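Local coordinates for migration inhibitory factor (Trichinella spiralis, PDB 1HFO), which belongs to the macrophage migration inhibitory factor family, cytokine-like proteins that assemble as trimers from subunits of beta-alpha-beta build, at residues N8-D13 with N42-L47. Numbering follows the deposited sequence.
Sequences NIKATD and NTDQQL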
ATOM      1  N   ASN A   8     -12.476  -3.664   6.244  1.00 24.62           N
ATOM      2  CA  ASN A   8     -12.828  -4.858   6.992  1.00 26.40           C
ATOM      3  C   ASN A   8     -14.195  -5.418   6.612  1.00 28.42           C
ATOM      4  O   ASN A   8     -14.566  -6.504   7.058  1.00 28.85           O
ATOM      5  CB  ASN A   8     -12.791  -4.592   8.509  1.00 28.22           C
ATOM      6  CG  ASN A   8     -13.420  -3.263   8.900  1.00 27.98           C
ATOM      7  OD1 ASN A   8     -14.257  -2.714   8.183  1.00 24.71           O
ATOM      8  ND2 ASN A   8     -13.028  -2.748  10.076  1.00 27.81           N
ATOM      9  N   ILE A   9     -14.942  -4.700   5.778  1.00 27.24           N
ATOM     10  CA  ILE A   9     -16.252  -5.201   5.378  1.00 29.27           C
ATOM     11  C   ILE A   9     -16.113  -6.438   4.504  1.00 29.38           C
ATOM     12  O   ILE A   9     -15.016  -6.793   4.072  1.00 28.61           O
ATOM     13  CB  ILE A   9     -17.087  -4.146   4.621  1.00 27.27           C
ATOM     14  CG1 ILE A   9     -16.428  -3.805   3.288  1.00 29.06           C
ATOM     15  CG2 ILE A   9     -17.285  -2.917   5.472  1.00 31.39           C
ATOM     16  CD1 ILE A   9     -17.183  -2.766   2.526  1.00 29.47           C
ATOM     17  N   LYS A  10     -17.235  -7.090   4.235  1.00 30.39           N
ATOM     18  CA  LYS A  10     -17.248  -8.308   3.439  1.00 30.61           C
ATOM     19  C   LYS A  10     -17.279  -8.025   1.941  1.00 28.58           C
ATOM     20  O   LYS A  10     -17.825  -7.015   1.509  1.00 29.50           O
ATOM     21  CB  LYS A  10     -18.457  -9.159   3.836  1.00 34.10           C
ATOM     22  CG  LYS A  10     -18.459  -9.592   5.301  1.00 33.91           C
ATOM     23  CD  LYS A  10     -19.804 -10.192   5.709  1.00 37.66           C
ATOM     24  CE  LYS A  10     -20.113 -11.467   4.940  1.00 39.27           C
ATOM     25  NZ  LYS A  10     -19.072 -12.512   5.176  1.00 43.27           N
ATOM     26  N   ALA A  11     -16.698  -8.927   1.159  1.00 27.77           N
ATOM     27  CA  ALA A  11     -16.657  -8.771  -0.295  1.00 23.45           C
ATOM     28  C   ALA A  11     -18.064  -8.781  -0.849  1.00 28.84           C
ATOM     29  O   ALA A  11     -18.391  -8.053  -1.794  1.00 26.38           O
ATOM     30  CB  ALA A  11     -15.860  -9.893  -0.921  1.00 26.84           C
ATOM     31  N   THR A  12     -18.904  -9.612  -0.253  1.00 28.79           N
ATOM     32  CA  THR A  12     -20.270  -9.710  -0.725  1.00 31.02           C
ATOM     33  C   THR A  12     -21.041  -8.421  -0.432  1.00 26.32           C
ATOM     34  O   THR A  12     -22.178  -8.249  -0.878  1.00 33.18           O
ATOM     35  CB  THR A  12     -20.959 -10.935  -0.100  1.00 31.61           C
ATOM     36  OG1 THR A  12     -22.170 -11.213  -0.808  1.00 38.98           O
ATOM     37  CG2 THR A  12     -21.244 -10.691   1.370  1.00 31.47           C
ATOM     38  N   ASP A  13     -20.416  -7.500   0.295  1.00 27.74           N
ATOM     39  CA  ASP A  13     -21.065  -6.235   0.601  1.00 27.96           C
ATOM     40  C   ASP A  13     -20.588  -5.096  -0.293  1.00 28.46           C
ATOM     41  O   ASP A  13     -20.960  -3.936  -0.108  1.00 28.78           O
ATOM     42  CB  ASP A  13     -20.896  -5.903   2.082  1.00 34.78           C
ATOM     43  CG  ASP A  13     -21.860  -6.699   2.965  1.00 36.68           C
ATOM     44  OD1 ASP A  13     -22.779  -7.370   2.424  1.00 39.92           O
ATOM     45  OD2 ASP A  13     -21.714  -6.653   4.195  1.00 36.22           O
ATOM     46  N   ASN A  42      -9.611  -4.012  -1.361  1.00 21.67           N
ATOM     47  CA  ASN A  42      -9.171  -5.207  -0.660  1.00 19.03           C
ATOM     48  C   ASN A  42     -10.100  -5.315   0.549  1.00 22.04           C
ATOM     49  O   ASN A  42     -10.033  -4.495   1.464  1.00 21.15           O
ATOM     50  CB  ASN A  42      -7.724  -5.010  -0.217  1.00 25.35           C
ATOM     51  CG  ASN A  42      -7.148  -6.229   0.453  1.00 23.31           C
ATOM     52  OD1 ASN A  42      -7.683  -7.324   0.338  1.00 26.66           O
ATOM     53  ND2 ASN A  42      -6.027  -6.044   1.150  1.00 27.94           N
ATOM     54  N   THR A  43     -10.973  -6.314   0.525  1.00 22.55           N
ATOM     55  CA  THR A  43     -11.969  -6.496   1.587  1.00 24.32           C
ATOM     56  C   THR A  43     -11.642  -7.611   2.559  1.00 24.49           C
ATOM     57  O   THR A  43     -10.660  -8.337   2.392  1.00 27.99           O
ATOM     58  CB  THR A  43     -13.352  -6.818   0.978  1.00 27.53           C
ATOM     59  OG1 THR A  43     -13.228  -7.960   0.119  1.00 30.97           O
ATOM     60  CG2 THR A  43     -13.894  -5.630   0.176  1.00 28.39           C
ATOM     61  N   ASP A  44     -12.502  -7.757   3.566  1.00 25.12           N
ATOM     62  CA  ASP A  44     -12.354  -8.798   4.577  1.00 28.50           C
ATOM     63  C   ASP A  44     -11.000  -8.741   5.270  1.00 23.44           C
ATOM     64  O   ASP A  44     -10.396  -9.767   5.581  1.00 28.18           O
ATOM     65  CB  ASP A  44     -12.549 -10.165   3.935  1.00 28.64           C
ATOM     66  CG  ASP A  44     -13.991 -10.417   3.545  1.00 36.13           C
ATOM     67  OD1 ASP A  44     -14.842 -10.497   4.462  1.00 40.23           O
ATOM     68  OD2 ASP A  44     -14.274 -10.532   2.334  1.00 36.72           O
ATOM     69  N   GLN A  45     -10.539  -7.527   5.515  1.00 27.78           N
ATOM     70  CA  GLN A  45      -9.252  -7.339   6.152  1.00 24.33           C
ATOM     71  C   GLN A  45      -9.408  -7.155   7.658  1.00 25.25           C
ATOM     72  O   GLN A  45     -10.462  -6.746   8.155  1.00 28.60           O
ATOM     73  CB  GLN A  45      -8.546  -6.114   5.578  1.00 23.57           C
ATOM     74  CG  GLN A  45      -8.151  -6.234   4.117  1.00 24.46           C
ATOM     75  CD  GLN A  45      -7.164  -7.340   3.858  1.00 26.77           C
ATOM     76  OE1 GLN A  45      -5.996  -7.262   4.244  1.00 25.91           O
ATOM     77  NE2 GLN A  45      -7.626  -8.383   3.198  1.00 24.38           N
ATOM     78  N   GLN A  46      -8.343  -7.483   8.375  1.00 28.60           N
ATOM     79  CA  GLN A  46      -8.319  -7.314   9.811  1.00 28.26           C
ATOM     80  C   GLN A  46      -7.926  -5.866   9.930  1.00 27.85           C
ATOM     81  O   GLN A  46      -6.783  -5.490   9.652  1.00 31.55           O
ATOM     82  CB  GLN A  46      -7.260  -8.217  10.424  1.00 31.73           C
ATOM     83  CG  GLN A  46      -7.631  -9.684  10.363  1.00 35.35           C
ATOM     84  CD  GLN A  46      -8.684 -10.034  11.403  1.00 39.33           C
ATOM     85  OE1 GLN A  46      -8.506  -9.749  12.590  1.00 41.88           O
ATOM     86  NE2 GLN A  46      -9.777 -10.656  10.969  1.00 40.15           N
ATOM     87  N   LEU A  47      -8.882  -5.046  10.327  1.00 26.14           N
ATOM     88  CA  LEU A  47      -8.648  -3.620  10.441  1.00 29.94           C
ATOM     89  C   LEU A  47      -9.385  -3.022  11.624  1.00 30.68           C
ATOM     90  O   LEU A  47     -10.581  -3.248  11.794  1.00 33.47           O
ATOM     91  CB  LEU A  47      -9.107  -2.919   9.156  1.00 27.30           C
ATOM     92  CG  LEU A  47      -9.034  -1.392   9.175  1.00 31.52           C
ATOM     93  CD1 LEU A  47      -7.575  -0.973   9.090  1.00 31.71           C
ATOM     94  CD2 LEU A  47      -9.817  -0.802   8.020  1.00 31.42           C
TER
HETATM   95  O   HOH W   1     -13.099  -7.826   8.628  1.00 45.04           O
HETATM   96  O   HOH W   2     -16.833 -12.189   4.182  1.00 37.05           O
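Three direct hydrogen bonds and two waters join residues 8-13, which leave strand 2-7, to residues 42-47, which turn from strand 38-42 into strand 46-49. The backbone bond is the shortest: Asp44 N gives its hydrogen to Ile9 O at 2.7 Å, lying nearly along the C=O axis. From the same residue, in a left-handed helical conformation, the carboxylate swings back over residues 9-11, CG standing beside the backbone N (chi1 -71°). Asp44 OD2 takes the N-H of Ala11 at 3.1 Å, met from above the carboxylate plane, just where the 3-10 turn 11-13 begins, while OD1 lies against Lys10 CA. The Lys10 chain, bent at its last two torsions, crosses Asp44 obliquely; Lys10 NZ stays 4.7 Å from Asp44 OD1, and a water accepting from NZ and donating to OD1 links the opposite charges.

In the MIF fold, strands 2-7 and 38-42 run parallel as neighbours in the four-stranded sheet, so the contact ties together the chain where it leaves both. Leu47 then pairs antiparallel with a strand of the second subunit, carrying the sheet across the trimer interface, where Gln45 OE1 bonds His40 of that subunit.

Asn8 serves the far end. With CG in the crowded position between N and the carbonyl carbon (chi1 43°), Asn8 ND2 reaches Leu47 O at 3.0 Å, the acceptor close to the amide plane but the donor above the carbonyl plane. Asn54 O also accepts from ND2, and Ala56 N donates to OD1, fixing the amide's rotation. A second water bridges Asn8 O and Gln45 O; Asn8 CA adds a C-H...O contact to the latter.

Van der Waals contact is slight and mostly carbon on oxygen: Thr43 CB packs on Ile9 O, and Ala11 CB lies 3.4 Å from Thr43 OG1; Leu47 CB meets Asn8 CB.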